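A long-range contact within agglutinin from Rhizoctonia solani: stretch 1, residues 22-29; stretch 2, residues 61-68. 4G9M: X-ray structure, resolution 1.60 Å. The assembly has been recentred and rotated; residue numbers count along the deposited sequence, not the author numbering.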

ATOM      1  N   ASP B  22      -9.426  16.039  -8.450  1.00 17.40           N
ATOM      2  CA  ASP B  22     -10.625  16.797  -8.808  1.00 18.83           C
ATOM      3  C   ASP B  22     -11.162  16.300 -10.144  1.00 20.14           C
ATOM      4  O   ASP B  22     -10.429  16.233 -11.118  1.00 17.77           O
ATOM      5  N   LEU B  23     -12.436  15.931 -10.189  1.00 21.67           N
ATOM      6  CA  LEU B  23     -13.071  15.579 -11.446  1.00 18.11           C
ATOM      7  C   LEU B  23     -13.696  16.822 -12.062  1.00 19.55           C
ATOM      8  O   LEU B  23     -14.521  17.476 -11.437  1.00 20.35           O
ATOM      9  N   TRP B  24     -13.280  17.140 -13.290  1.00 19.31           N
ATOM     10  CA  TRP B  24     -13.691  18.347 -14.018  1.00 20.81           C
ATOM     11  C   TRP B  24     -15.209  18.536 -14.040  1.00 30.83           C
ATOM     12  O   TRP B  24     -15.940  17.707 -14.586  1.00 27.91           O
ATOM     13  N   ARG B  25     -15.667  19.615 -13.402  1.00 27.07           N
ATOM     14  CA  ARG B  25     -17.090  19.964 -13.294  1.00 32.05           C
ATOM     15  C   ARG B  25     -17.966  18.887 -12.629  1.00 33.66           C
ATOM     16  O   ARG B  25     -19.194  18.992 -12.626  1.00 36.61           O
ATOM     17  N   GLY B  26     -17.329  17.869 -12.051  1.00 28.84           N
ATOM     18  CA  GLY B  26     -18.030  16.709 -11.525  1.00 28.46           C
ATOM     19  C   GLY B  26     -18.839  15.961 -12.573  1.00 25.08           C
ATOM     20  O   GLY B  26     -19.799  15.254 -12.248  1.00 27.83           O
ATOM     21  N   GLU B  27     -18.440  16.096 -13.829  1.00 22.84           N
ATOM     22  CA  GLU B  27     -19.214  15.553 -14.948  1.00 25.40           C
ATOM     23  C   GLU B  27     -19.098  14.045 -15.127  1.00 21.97           C
ATOM     24  O   GLU B  27     -18.016  13.461 -14.979  1.00 21.48           O
ATOM     25  N   ALA B  28     -20.227  13.421 -15.449  1.00 20.81           N
ATOM     26  CA  ALA B  28     -20.299  11.973 -15.525  1.00 20.32           C
ATOM     27  C   ALA B  28     -19.958  11.479 -16.932  1.00 22.05           C
ATOM     28  O   ALA B  28     -19.881  10.275 -17.172  1.00 28.14           O
ATOM     29  N   ALA B  29     -19.752  12.402 -17.865  1.00 22.13           N
ATOM     30  CA  ALA B  29     -19.401  12.002 -19.231  1.00 22.13           C
ATOM     31  C   ALA B  29     -18.121  11.164 -19.262  1.00 22.55           C
ATOM     32  O   ALA B  29     -17.145  11.486 -18.588  1.00 23.89           O
ATOM     33  N   GLN B  61     -14.151   5.911  -6.782  1.00 16.74           N
ATOM     34  CA  GLN B  61     -15.353   6.418  -7.448  1.00 14.11           C
ATOM     35  C   GLN B  61     -15.675   7.847  -7.031  1.00 18.83           C
ATOM     36  O   GLN B  61     -15.709   8.161  -5.835  1.00 20.40           O
ATOM     37  N   ASN B  62     -15.914   8.723  -8.000  1.00 20.26           N
ATOM     38  CA  ASN B  62     -16.234  10.113  -7.670  1.00 18.96           C
ATOM     39  C   ASN B  62     -17.598  10.249  -7.002  1.00 20.38           C
ATOM     40  O   ASN B  62     -18.586   9.677  -7.466  1.00 18.36           O
ATOM     41  N   VAL B  63     -17.659  10.999  -5.902  1.00 16.65           N
ATOM     42  CA  VAL B  63     -18.908  11.137  -5.165  1.00 19.51           C
ATOM     43  C   VAL B  63     -19.964  11.877  -6.002  1.00 21.05           C
ATOM     44  O   VAL B  63     -21.145  11.515  -6.007  1.00 23.16           O
ATOM     45  N   LYS B  64     -19.536  12.892  -6.742  1.00 19.20           N
ATOM     46  CA  LYS B  64     -20.502  13.685  -7.505  1.00 22.06           C
ATOM     47  C   LYS B  64     -21.040  12.962  -8.746  1.00 24.96           C
ATOM     48  O   LYS B  64     -22.256  12.895  -8.950  1.00 25.88           O
ATOM     49  N   SER B  65     -20.141  12.410  -9.553  1.00 24.77           N
ATOM     50  CA  SER B  65     -20.503  11.819 -10.844  1.00 21.14           C
ATOM     51  C   SER B  65     -20.970  10.360 -10.798  1.00 21.08           C
ATOM     52  O   SER B  65     -21.758   9.934 -11.640  1.00 23.96           O
ATOM     53  N   GLY B  66     -20.465   9.594  -9.837  1.00 19.19           N
ATOM     54  CA  GLY B  66     -20.682   8.156  -9.822  1.00 22.95           C
ATOM     55  C   GLY B  66     -19.761   7.395 -10.766  1.00 23.23           C
ATOM     56  O   GLY B  66     -19.839   6.171 -10.878  1.00 21.70           O
ATOM     57  N   THR B  67     -18.890   8.113 -11.470  1.00 18.84           N
ATOM     58  CA  THR B  67     -17.939   7.451 -12.355  1.00 17.63           C
ATOM     59  C   THR B  67     -16.619   7.202 -11.637  1.00 17.77           C
ATOM     60  O   THR B  67     -16.389   7.706 -10.532  1.00 19.61           O
ATOM     61  N   TYR B  68     -15.754   6.425 -12.273  1.00 18.97           N
ATOM     62  CA  TYR B  68     -14.557   5.940 -11.619  1.00 16.90           C
ATOM     63  C   TYR B  68     -13.289   6.544 -12.187  1.00 19.98           C
ATOM     64  O   TYR B  68     -13.255   7.008 -13.335  1.00 19.78           O
TER

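Packing of residues 22-29 against residues 61-68 in the agglutinin from Rhizoctonia solani. The contact is small, burying 316 Å² over both sides, and no direct hydrogen bond crosses it; Leu23, Ala28 and Ser65 contribute the most covered surface. Leu23, in a strand, points its CA-to-CB bond toward the second stretch and is buried. Its t rotamer (chi1 180°, chi2 64°, p) brings CD2 to 3.1 Å from Ser65 OG and to 4.0 Å from Thr67 OG1, while CB lies 3.5 Å from Asn62 ND2. The leucine thus packs against three polar side chains, and these find their hydrogen bonds in other directions. Ser65, a p rotamer (67°), points toward the first stretch and donates from OG to Thr67 OG1 at 2.7 Å, so the hydroxyl under the leucine methyl is already engaged within its own turn. Asn62 (chi1 -168°, t) also points inward; its OD1 accepts from Ser65 N at 3.1 Å and, weakly, from Lys64 N at 3.0 Å, holding the turn that presents Lys64 and Ser65, while ND2 is bonded elsewhere in the structure.

Ser65 CB also meets the backbone of the first stretch, 3.4 Å from Gly26 O and 3.8 Å from Glu27 O. Ala28 points sideways, yet its CA comes within 4.7 Å of Ser65 CA. Its short side chain rests with CB 4.1 Å from Ser65 CB and 3.8 Å from Ser65 O; on Thr67, CG2 lies 4.2 Å from Ala28 CB and 3.5 Å from Ala28 O. Thr67 (chi1 57°, p) points inward and, through OG1, supplies the polar link between the stretches: this hydroxyl donates to water 1 at 2.7 Å, and the water in turn donates to Glu27 O at 2.7 Å and Ala29 O at 3.1 Å.

At Gly26, phi is positive (60°), which by itself favours glycine, and an ideal CB would point toward the second stretch and clash with Lys64 CD at 2.9 Å. Lys64 starts inward (chi1 -173°, t; chi2 142°, between wells) and runs past this glycine, with CG 3.9 Å from Gly26 O and NZ 3.7 Å from Arg25 O. Arg25 and Glu27, both m at chi1, point away and pair with each other instead: a salt bridge joins Arg25 NE to Glu27 OE2 through a very short 2.5 Å hydrogen bond.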

ATOM      1  CB  ASP B  22     -10.240  18.286  -8.898  1.00 21.77           C
ATOM      2  CG  ASP B  22     -11.408  19.204  -9.258  1.00 23.61           C
ATOM      3  OD1 ASP B  22     -11.895  19.150 -10.406  1.00 23.66           O
ATOM      4  OD2 ASP B  22     -11.803  20.034  -8.408  1.00 21.31           O
ATOM      5  CB  LEU B  23     -14.133  14.490 -11.229  1.00 16.36           C
ATOM      6  CG  LEU B  23     -14.889  14.031 -12.477  1.00 17.21           C
ATOM      7  CD1 LEU B  23     -13.960  13.366 -13.482  1.00 15.08           C
ATOM      8  CD2 LEU B  23     -15.990  13.072 -12.084  1.00 21.59           C
ATOM      9  CB  TRP B  24     -13.113  18.262 -15.436  1.00 22.72           C
ATOM     10  CG  TRP B  24     -13.584  19.266 -16.445  1.00 31.00           C
ATOM     11  CD1 TRP B  24     -14.688  19.171 -17.239  1.00 34.07           C
ATOM     12  CD2 TRP B  24     -12.917  20.475 -16.827  1.00 45.19           C
ATOM     13  NE1 TRP B  24     -14.769  20.262 -18.069  1.00 45.80           N
ATOM     14  CE2 TRP B  24     -13.695  21.078 -17.836  1.00 46.05           C
ATOM     15  CE3 TRP B  24     -11.750  21.114 -16.404  1.00 51.88           C
ATOM     16  CZ2 TRP B  24     -13.344  22.290 -18.426  1.00 53.61           C
ATOM     17  CZ3 TRP B  24     -11.403  22.316 -16.992  1.00 59.08           C
ATOM     18  CH2 TRP B  24     -12.198  22.892 -17.993  1.00 57.10           C
ATOM     19  CB  ARG B  25     -17.663  20.376 -14.659  1.00 30.51           C
ATOM     20  CG  ARG B  25     -17.071  21.666 -15.225  1.00 33.52           C
ATOM     21  CD  ARG B  25     -17.985  22.293 -16.273  1.00 30.84           C
ATOM     22  NE  ARG B  25     -18.092  21.501 -17.497  1.00 36.79           N
ATOM     23  CZ  ARG B  25     -17.490  21.809 -18.643  1.00 46.72           C
ATOM     24  NH1 ARG B  25     -16.735  22.897 -18.722  1.00 42.12           N
ATOM     25  NH2 ARG B  25     -17.642  21.033 -19.711  1.00 46.32           N
ATOM     26  CB  GLU B  27     -18.884  16.296 -16.243  1.00 28.94           C
ATOM     27  CG  GLU B  27     -19.426  17.721 -16.236  1.00 34.36           C
ATOM     28  CD  GLU B  27     -19.102  18.508 -17.490  1.00 39.49           C
ATOM     29  OE1 GLU B  27     -18.260  18.052 -18.293  1.00 44.02           O
ATOM     30  OE2 GLU B  27     -19.695  19.595 -17.667  1.00 36.96           O
ATOM     31  CB  ALA B  28     -21.680  11.491 -15.108  1.00 22.93           C
ATOM     32  CB  ALA B  29     -19.234  13.231 -20.122  1.00 25.49           C
ATOM     33  CB  GLN B  61     -16.540   5.499  -7.146  1.00 17.94           C
ATOM     34  CG  GLN B  61     -17.812   5.905  -7.830  1.00 18.10           C
ATOM     35  CD  GLN B  61     -18.984   5.027  -7.426  1.00 22.46           C
ATOM     36  OE1 GLN B  61     -19.013   4.486  -6.316  1.00 30.34           O
ATOM     37  NE2 GLN B  61     -19.953   4.878  -8.324  1.00 22.76           N
ATOM     38  CB  ASN B  62     -16.149  11.009  -8.910  1.00 17.61           C
ATOM     39  CG  ASN B  62     -16.182  12.487  -8.558  1.00 21.01           C
ATOM     40  OD1 ASN B  62     -17.228  13.143  -8.651  1.00 20.74           O
ATOM     41  ND2 ASN B  62     -15.034  13.018  -8.151  1.00 19.27           N
ATOM     42  CB  VAL B  63     -18.688  11.827  -3.798  1.00 18.60           C
ATOM     43  CG1 VAL B  63     -20.000  12.316  -3.220  1.00 22.86           C
ATOM     44  CG2 VAL B  63     -18.007  10.866  -2.831  1.00 19.67           C
ATOM     45  CB  LYS B  64     -19.905  15.033  -7.884  1.00 18.40           C
ATOM     46  CG  LYS B  64     -20.894  15.987  -8.537  1.00 24.29           C
ATOM     47  CD  LYS B  64     -20.644  17.415  -8.079  1.00 38.09           C
ATOM     48  CE  LYS B  64     -21.769  18.365  -8.483  1.00 47.14           C
ATOM     49  NZ  LYS B  64     -21.633  18.838  -9.892  1.00 53.69           N
ATOM     50  CB  SER B  65     -19.322  11.917 -11.808  1.00 19.40           C
ATOM     51  OG  SER B  65     -18.242  11.099 -11.365  1.00 21.42           O
ATOM     52  CB  THR B  67     -17.710   8.227 -13.656  1.00 19.74           C
ATOM     53  OG1 THR B  67     -17.266   9.561 -13.369  1.00 17.88           O
ATOM     54  CG2 THR B  67     -18.991   8.288 -14.469  1.00 22.56           C
ATOM     55  CB  TYR B  68     -14.473   4.425 -11.776  1.00 17.41           C
ATOM     56  CG  TYR B  68     -15.585   3.671 -11.096  1.00 18.60           C
ATOM     57  CD1 TYR B  68     -16.815   3.497 -11.721  1.00 17.65           C
ATOM     58  CD2 TYR B  68     -15.420   3.156  -9.802  1.00 17.32           C
ATOM     59  CE1 TYR B  68     -17.844   2.801 -11.096  1.00 20.67           C
ATOM     60  CE2 TYR B  68     -16.454   2.462  -9.168  1.00 17.89           C
ATOM     61  CZ  TYR B  68     -17.651   2.288  -9.819  1.00 21.86           C
ATOM     62  OH  TYR B  68     -18.676   1.602  -9.196  1.00 22.65           O
TER
HETATM   63  O   HOH W   1     -16.749  11.145 -15.548  1.00 19.38           O